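Local atomic coordinates of aminotransferase (Helicobacter pylori, PDB entry 2FNU), a protein that catalyses the pyridoxal-phosphate-dependent transamination of a UDP-linked 4-keto sugar, the second step in making pseudaminic acid for flagellin modification. Residues A50-S55 against F229-I234; T296-I301 against A343-P348; E303-R308 against L366-S371. One frame throughout, in Å; residues are numbered along the deposited sequence.

Contact 1 (A50-S55 against F229-I234); sequences ALVFNS and FRLNEI. With PMP (4'-deoxy-4'-aminopyridoxal-5'-phosphate), chain E.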
# COMPACT_ATOMS: atom_id res chain seq x y z
N ALA B 50 15.51 6.91 6.71
CA ALA B 50 14.86 5.96 5.80
C ALA B 50 13.46 5.68 6.30
O ALA B 50 13.23 5.54 7.52
CB ALA B 50 15.65 4.67 5.70
N LEU B 51 12.53 5.57 5.34
CA LEU B 51 11.16 5.18 5.66
C LEU B 51 10.74 4.11 4.69
O LEU B 51 10.91 4.30 3.48
CB LEU B 51 10.20 6.36 5.44
CG LEU B 51 10.22 7.47 6.49
CD1 LEU B 51 9.38 8.65 5.99
CD2 LEU B 51 9.69 6.97 7.84
N VAL B 52 10.19 3.01 5.20
CA VAL B 52 9.75 1.94 4.30
C VAL B 52 8.24 1.99 4.11
O VAL B 52 7.49 2.43 5.00
CB VAL B 52 10.22 0.54 4.75
CG1 VAL B 52 11.75 0.45 4.71
CG2 VAL B 52 9.75 0.25 6.17
N PHE B 53 7.80 1.56 2.92
CA PHE B 53 6.41 1.73 2.43
C PHE B 53 5.95 0.43 1.80
O PHE B 53 6.79 -0.45 1.51
CB PHE B 53 6.36 2.80 1.34
CG PHE B 53 6.58 4.20 1.83
CD1 PHE B 53 5.51 5.03 2.09
CD2 PHE B 53 7.87 4.67 2.05
CE1 PHE B 53 5.72 6.33 2.56
CE2 PHE B 53 8.09 5.96 2.51
CZ PHE B 53 7.01 6.79 2.77
N ASN B 54 4.64 0.30 1.55
CA ASN B 54 4.12 -0.93 0.97
C ASN B 54 4.60 -1.18 -0.47
O ASN B 54 4.55 -2.30 -0.96
CB ASN B 54 2.59 -0.96 1.00
CG ASN B 54 1.97 -0.04 -0.01
OD1 ASN B 54 1.54 -0.49 -1.12
ND2 ASN B 54 1.95 1.23 0.29
N SER B 55 5.00 -0.11 -1.15
CA SER B 55 5.51 -0.21 -2.52
C SER B 55 6.35 1.04 -2.82
O SER B 55 6.19 2.07 -2.14
CB SER B 55 4.38 -0.29 -3.55
OG SER B 55 3.64 0.93 -3.57
N PHE B 229 0.26 3.38 4.03
CA PHE B 229 1.25 2.82 3.12
C PHE B 229 2.34 2.08 3.91
O PHE B 229 3.48 1.99 3.48
CB PHE B 229 1.90 3.93 2.28
CG PHE B 229 0.94 4.71 1.42
CD1 PHE B 229 -0.20 4.13 0.88
CD2 PHE B 229 1.26 6.02 1.06
CE1 PHE B 229 -1.06 4.87 0.05
CE2 PHE B 229 0.41 6.76 0.24
CZ PHE B 229 -0.73 6.19 -0.28
N ARG B 230 1.99 1.57 5.09
CA ARG B 230 3.00 0.95 5.95
C ARG B 230 3.49 -0.36 5.38
O ARG B 230 2.75 -1.09 4.68
CB ARG B 230 2.42 0.73 7.35
CG ARG B 230 2.03 2.04 8.05
CD ARG B 230 1.66 1.80 9.51
NE ARG B 230 0.51 0.89 9.65
CZ ARG B 230 -0.71 1.24 10.05
NH1 ARG B 230 -1.01 2.50 10.39
NH2 ARG B 230 -1.65 0.30 10.18
N LEU B 231 4.76 -0.67 5.67
CA LEU B 231 5.31 -1.99 5.44
C LEU B 231 5.16 -2.79 6.74
O LEU B 231 5.55 -2.31 7.80
CB LEU B 231 6.79 -1.87 5.07
CG LEU B 231 7.42 -3.16 4.50
CD1 LEU B 231 6.88 -3.42 3.08
CD2 LEU B 231 8.94 -3.06 4.45
N ASN B 232 4.59 -3.99 6.65
CA ASN B 232 4.34 -4.73 7.89
C ASN B 232 5.60 -5.46 8.39
O ASN B 232 6.66 -5.39 7.76
CB ASN B 232 3.16 -5.69 7.70
CG ASN B 232 3.38 -6.68 6.58
OD1 ASN B 232 2.70 -6.66 5.54
ND2 ASN B 232 4.37 -7.53 6.76
N GLU B 233 5.48 -6.16 9.53
CA GLU B 233 6.65 -6.78 10.15
C GLU B 233 7.13 -8.01 9.40
O GLU B 233 8.32 -8.33 9.44
CB GLU B 233 6.35 -7.16 11.61
CG GLU B 233 6.10 -5.96 12.48
CD GLU B 233 7.39 -5.24 12.82
OE1 GLU B 233 7.69 -4.23 12.16
OE2 GLU B 233 8.12 -5.71 13.72
N ILE B 234 6.22 -8.71 8.74
CA ILE B 234 6.60 -9.91 7.99
C ILE B 234 7.54 -9.47 6.86
O ILE B 234 8.63 -10.01 6.70
CB ILE B 234 5.37 -10.61 7.41
CG1 ILE B 234 4.42 -11.08 8.53
CG2 ILE B 234 5.79 -11.80 6.54
CD1 ILE B 234 3.04 -11.53 8.00
N1 PMP E . 10.05 3.22 -10.57
C2 PMP E . 10.73 2.33 -11.35
C2A PMP E . 11.93 2.81 -12.12
C3 PMP E . 10.31 0.99 -11.39
O3 PMP E . 10.99 0.07 -12.13
C4 PMP E . 9.17 0.57 -10.66
C4A PMP E . 8.64 -0.84 -10.75
N4A PMP E . 8.84 -1.42 -12.07
C5 PMP E . 8.53 1.50 -9.82
C6 PMP E . 9.03 2.80 -9.75
C5A PMP E . 7.34 1.11 -8.97
O4P PMP E . 7.83 0.36 -7.88
P PMP E . 6.84 -0.63 -7.08
O1P PMP E . 6.64 -1.83 -7.98
O2P PMP E . 7.60 -1.02 -5.85
O3P PMP E . 5.56 0.09 -6.75
O HOH W 1 6.14 1.18 7.35

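Contact 2 (T296-I301 against A343-P348); sequences TCKKLI and AEISLP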
# COMPACT_ATOMS: atom_id res chain seq x y z
N THR B 296 12.44 -3.53 -37.11
CA THR B 296 11.16 -3.91 -37.73
C THR B 296 10.74 -5.34 -37.42
O THR B 296 9.55 -5.67 -37.54
CB THR B 296 11.17 -3.71 -39.28
OG1 THR B 296 12.29 -4.41 -39.85
CG2 THR B 296 11.28 -2.22 -39.61
N CYS B 297 11.68 -6.20 -37.04
CA CYS B 297 11.30 -7.56 -36.67
C CYS B 297 11.44 -7.87 -35.17
O CYS B 297 11.55 -9.03 -34.77
CB CYS B 297 12.05 -8.60 -37.52
SG CYS B 297 13.83 -8.51 -37.43
N LYS B 298 11.38 -6.82 -34.35
CA LYS B 298 11.52 -6.98 -32.89
C LYS B 298 10.53 -7.94 -32.24
O LYS B 298 10.91 -8.78 -31.44
CB LYS B 298 11.48 -5.64 -32.17
CG LYS B 298 11.82 -5.83 -30.69
CD LYS B 298 12.11 -4.54 -30.05
CE LYS B 298 12.74 -4.73 -28.66
NZ LYS B 298 12.78 -3.38 -28.04
N LYS B 299 9.24 -7.81 -32.58
CA LYS B 299 8.25 -8.70 -31.99
C LYS B 299 8.56 -10.17 -32.29
O LYS B 299 8.43 -11.02 -31.41
CB LYS B 299 6.83 -8.35 -32.47
CG LYS B 299 5.72 -9.08 -31.71
CD LYS B 299 5.73 -8.74 -30.22
CE LYS B 299 4.89 -9.72 -29.41
NZ LYS B 299 3.42 -9.52 -29.60
N LEU B 300 8.96 -10.47 -33.53
CA LEU B 300 9.32 -11.84 -33.90
C LEU B 300 10.56 -12.33 -33.13
O LEU B 300 10.62 -13.49 -32.71
CB LEU B 300 9.56 -11.96 -35.40
CG LEU B 300 8.32 -11.78 -36.28
CD1 LEU B 300 8.70 -11.95 -37.74
CD2 LEU B 300 7.22 -12.76 -35.90
N ILE B 301 11.52 -11.44 -32.94
CA ILE B 301 12.73 -11.75 -32.15
C ILE B 301 12.37 -12.09 -30.71
O ILE B 301 12.79 -13.13 -30.17
CB ILE B 301 13.75 -10.60 -32.21
CG1 ILE B 301 14.36 -10.52 -33.62
CG2 ILE B 301 14.86 -10.79 -31.15
CD1 ILE B 301 15.16 -9.26 -33.87
N ALA B 343 15.36 -0.50 -29.62
CA ALA B 343 16.58 -1.31 -29.56
C ALA B 343 16.65 -2.26 -28.36
O ALA B 343 17.30 -3.31 -28.42
CB ALA B 343 17.82 -0.41 -29.57
N GLU B 344 16.00 -1.90 -27.26
CA GLU B 344 16.34 -2.56 -25.99
C GLU B 344 15.63 -3.89 -25.72
O GLU B 344 14.42 -4.04 -25.95
CB GLU B 344 16.06 -1.61 -24.82
CG GLU B 344 16.77 -1.99 -23.49
CD GLU B 344 16.00 -3.02 -22.64
OE1 GLU B 344 14.77 -3.20 -22.82
OE2 GLU B 344 16.67 -3.63 -21.76
N ILE B 345 16.40 -4.84 -25.19
CA ILE B 345 15.87 -6.11 -24.68
C ILE B 345 16.58 -6.39 -23.37
O ILE B 345 17.81 -6.27 -23.30
CB ILE B 345 16.14 -7.29 -25.64
CG1 ILE B 345 15.49 -7.02 -27.00
CG2 ILE B 345 15.59 -8.58 -25.04
CD1 ILE B 345 15.79 -8.11 -28.05
N SER B 346 15.81 -6.73 -22.33
CA SER B 346 16.36 -7.11 -21.04
C SER B 346 16.43 -8.62 -20.92
O SER B 346 15.41 -9.29 -21.01
CB SER B 346 15.51 -6.55 -19.90
OG SER B 346 15.51 -5.12 -19.98
N LEU B 347 17.64 -9.13 -20.71
CA LEU B 347 17.85 -10.58 -20.61
C LEU B 347 17.81 -11.09 -19.18
O LEU B 347 18.07 -10.32 -18.23
CB LEU B 347 19.20 -10.94 -21.23
CG LEU B 347 19.39 -10.56 -22.71
CD1 LEU B 347 20.80 -10.99 -23.14
CD2 LEU B 347 18.35 -11.22 -23.61
N PRO B 348 17.50 -12.38 -18.99
CA PRO B 348 17.48 -12.89 -17.62
C PRO B 348 18.74 -12.56 -16.81
O PRO B 348 19.86 -12.80 -17.26
CB PRO B 348 17.29 -14.40 -17.80
CG PRO B 348 16.54 -14.52 -19.12
CD PRO B 348 17.14 -13.42 -19.98

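Contact 3 (E303-R308 against L366-S371); sequences ESLHKR and LKTFES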
# COMPACT_ATOMS: atom_id res chain seq x y z
N GLU B 303 9.39 -13.04 -29.57
CA GLU B 303 8.64 -14.30 -29.61
C GLU B 303 9.56 -15.51 -29.77
O GLU B 303 9.35 -16.55 -29.14
CB GLU B 303 7.57 -14.26 -30.71
CG GLU B 303 6.40 -13.35 -30.36
CD GLU B 303 5.48 -13.01 -31.53
OE1 GLU B 303 5.84 -13.28 -32.70
OE2 GLU B 303 4.39 -12.46 -31.27
N SER B 304 10.61 -15.36 -30.58
CA SER B 304 11.59 -16.43 -30.75
C SER B 304 12.36 -16.70 -29.45
O SER B 304 12.55 -17.86 -29.06
CB SER B 304 12.55 -16.08 -31.89
OG SER B 304 13.52 -17.10 -32.10
N LEU B 305 12.77 -15.64 -28.76
CA LEU B 305 13.43 -15.80 -27.47
C LEU B 305 12.52 -16.55 -26.52
O LEU B 305 12.94 -17.50 -25.87
CB LEU B 305 13.81 -14.43 -26.87
CG LEU B 305 14.96 -13.72 -27.59
CD1 LEU B 305 15.17 -12.32 -27.00
CD2 LEU B 305 16.27 -14.54 -27.54
N HIS B 306 11.26 -16.13 -26.44
CA HIS B 306 10.32 -16.78 -25.54
C HIS B 306 10.10 -18.25 -25.89
O HIS B 306 9.99 -19.08 -24.99
CB HIS B 306 8.99 -16.02 -25.48
CG HIS B 306 9.04 -14.83 -24.57
ND1 HIS B 306 8.09 -14.60 -23.60
CD2 HIS B 306 9.95 -13.83 -24.45
CE1 HIS B 306 8.40 -13.49 -22.95
NE2 HIS B 306 9.52 -13.00 -23.45
N LYS B 307 10.04 -18.57 -27.19
CA LYS B 307 9.87 -19.97 -27.61
C LYS B 307 11.05 -20.84 -27.17
O LYS B 307 10.90 -22.04 -26.94
CB LYS B 307 9.67 -20.06 -29.12
CG LYS B 307 8.25 -19.75 -29.54
CD LYS B 307 8.07 -19.85 -31.05
CE LYS B 307 6.67 -19.41 -31.46
NZ LYS B 307 6.47 -19.51 -32.93
N ARG B 308 12.22 -20.21 -27.01
CA ARG B 308 13.42 -20.87 -26.50
C ARG B 308 13.52 -20.85 -24.97
O ARG B 308 14.52 -21.28 -24.41
CB ARG B 308 14.67 -20.20 -27.08
CG ARG B 308 14.76 -20.31 -28.60
CD ARG B 308 15.88 -19.46 -29.15
NE ARG B 308 15.81 -19.32 -30.61
CZ ARG B 308 16.52 -20.04 -31.47
NH1 ARG B 308 17.36 -20.97 -31.03
NH2 ARG B 308 16.39 -19.84 -32.77
N LEU B 366 22.29 -15.56 -29.14
CA LEU B 366 23.05 -15.41 -30.38
C LEU B 366 22.41 -16.20 -31.52
O LEU B 366 22.30 -15.68 -32.63
CB LEU B 366 24.53 -15.79 -30.19
CG LEU B 366 25.31 -14.84 -29.28
CD1 LEU B 366 26.69 -15.45 -29.01
CD2 LEU B 366 25.42 -13.44 -29.86
N LYS B 367 21.99 -17.43 -31.23
CA LYS B 367 21.37 -18.28 -32.25
C LYS B 367 20.09 -17.66 -32.77
O LYS B 367 19.80 -17.75 -33.95
CB LYS B 367 21.09 -19.69 -31.73
CG LYS B 367 22.35 -20.52 -31.47
CD LYS B 367 23.23 -20.64 -32.71
CE LYS B 367 24.50 -21.43 -32.41
NZ LYS B 367 25.59 -21.13 -33.39
N THR B 368 19.34 -17.03 -31.87
CA THR B 368 18.09 -16.38 -32.24
C THR B 368 18.36 -15.26 -33.24
O THR B 368 17.73 -15.19 -34.31
CB THR B 368 17.39 -15.82 -30.98
OG1 THR B 368 17.07 -16.91 -30.10
CG2 THR B 368 16.11 -15.07 -31.37
N PHE B 369 19.29 -14.37 -32.91
CA PHE B 369 19.62 -13.27 -33.80
C PHE B 369 20.16 -13.75 -35.13
O PHE B 369 19.80 -13.22 -36.18
CB PHE B 369 20.58 -12.29 -33.13
CG PHE B 369 19.88 -11.28 -32.27
CD1 PHE B 369 19.64 -11.54 -30.93
CD2 PHE B 369 19.41 -10.10 -32.83
CE1 PHE B 369 18.94 -10.61 -30.14
CE2 PHE B 369 18.73 -9.15 -32.05
CZ PHE B 369 18.50 -9.41 -30.70
N GLU B 370 20.98 -14.79 -35.09
CA GLU B 370 21.55 -15.36 -36.30
C GLU B 370 20.45 -15.79 -37.27
O GLU B 370 20.62 -15.71 -38.49
CB GLU B 370 22.45 -16.54 -35.94
CG GLU B 370 23.29 -17.09 -37.12
CD GLU B 370 24.09 -18.32 -36.73
OE1 GLU B 370 23.66 -19.07 -35.82
OE2 GLU B 370 25.16 -18.54 -37.33
N SER B 371 19.32 -16.25 -36.73
CA SER B 371 18.25 -16.81 -37.56
C SER B 371 17.48 -15.77 -38.38
O SER B 371 16.73 -16.13 -39.28
CB SER B 371 17.27 -17.60 -36.69
OG SER B 371 16.45 -16.72 -35.93

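Contact 1 (A50-S55 against F229-I234)
The backbone N of N54 donates to the carbonyl O of F229 at 2.8 Å, a bent bond whose N lies well above the carbonyl plane. The same oxygen also takes a CA-H...O contact from F53 CA at 3.1 Å, so two neighbouring residues close on one acceptor. Beside it, F229 CB sits at the edge of the F53 ring, 3.8 Å from CD1. L231 packs against V52 and F53: CG stands anti to the backbone N (chi1 -167°), which together with chi2 71° sets CD1 3.4 Å from F53 O and brings CB and CD2 alongside V52 CG2. A water links the backbones further, donating to V52 O at 3.0 Å and accepting from L231 N.

This is the end of strand 49-53, an outermost strand, within this chain, of the seven-stranded mixed sheet of the PLP-dependent aminotransferase fold, where it gives way to helix 56-66. S55 is the N-cap of that helix; its OG caps S58 N and also bonds N228 O of the second subunit, while S55 CB lies 3.4 Å from O3P of the PMP phosphate. On the other segment, R230 NE makes a salt bridge with E189 OE2 of the second subunit and NH1 bonds S209 OG.

Contact 2 (T296-I301 against A343-P348)
K298 carries the tight half of this contact. Its CG is anti to the backbone N (chi1 -172°) and the chain beyond stays fully extended, so the ammonium reaches from the first turn of helix 298-307 to the start of strand 344-347. There NZ donates to the carbonyl O of E344 at 2.7 Å, approaching from above the carbonyl plane and not along a lone pair; a weak second bond goes to H342 O, near the end of helix 335-343. The arm also packs as it passes: K298 CE comes within 3.9 Å of I345 CG1, the two chains running past one another head to tail.

Strand 344-347 is, within this chain, an outermost strand of the three-stranded antiparallel sheet that also holds 270-272 and 286-290, and it follows directly on helix 335-343. E344 CB points away from helix 298-307; E344 OE2 accepts from S346 OG on its syn lone pair at 2.6 Å and OE1 takes H315 N, a backbone group of the substrate-binding segment. E344 OE1 is 5.6 Å from K298 NZ, opposite charges near but not in contact, which may still attract weakly.

The looser half lies one helical turn on, where I301 CG2 only grazes I345 CD1 at 4.2 Å. On the helix's outer side K299 and L300 are exposed, with K299 packing on F218 of the second subunit.

Contact 3 (E303-R308 against L366-S371)
Two helices meet here, the last turns of 298-307 and the C-terminal part of 355-370, the latter being the final helix of the chain; their nearest backbone approach is 6.7 Å, between S304 CA and T368 CA. T368 is the centre of the contact.

T368 CG2 and CB carry the apolar side. T368 CG2, anti to the backbone N, rests against S304, 3.4 Å from the hydroxyl oxygen S304 OG and 3.7 Å from S304 CB. L305 crosses T368 at about a right angle and brings CD2 to 3.6 Å from T368 OG1, with T368 CB just beyond; L305 also touches I310 and A312.

Polar and charged contacts involve R308 and K367, toward solvent. R308 runs extended from CG to NE, and its guanidinium lies with one face over the backbone of the other helix, T368 N being above its centre and K367 C displaced to one side. R308 NE comes to 2.8 Å of T368 OG1, but the angle is poor for a hydrogen bond; OG1 is instead bonded to S364 O, one turn back in its own helix. K367 CB flanks the guanidinium at NH1, and K367 NZ forms a long salt bridge with E370 OE1.

T368 O accepts twice from S371, from its backbone N and from its OG, the latter at 2.6 Å in the carbonyl plane and on a lone pair.

Along the chain contact 1 closes before contact 2 opens, and the two lie on opposite sides of the chain's centre, with centres about 35 Å apart; the centres of contacts 1 and 3 are about 40 Å apart. Contacts 2 and 3 are neighbours, their centres about 9 Å apart, and their segments alternate in sequence. Both use helix 298-307, which meets strand 344-347 early and helix 355-370 late. They are joined by F369, whose CZ lies 3.9 Å from I301 CG2 and also packs on I345. Contact 1 thus belongs to the cofactor site and dimer interface beside the large sheet, whereas contacts 2 and 3 join helix 298-307 to the small antiparallel sheet and to helix 355-370.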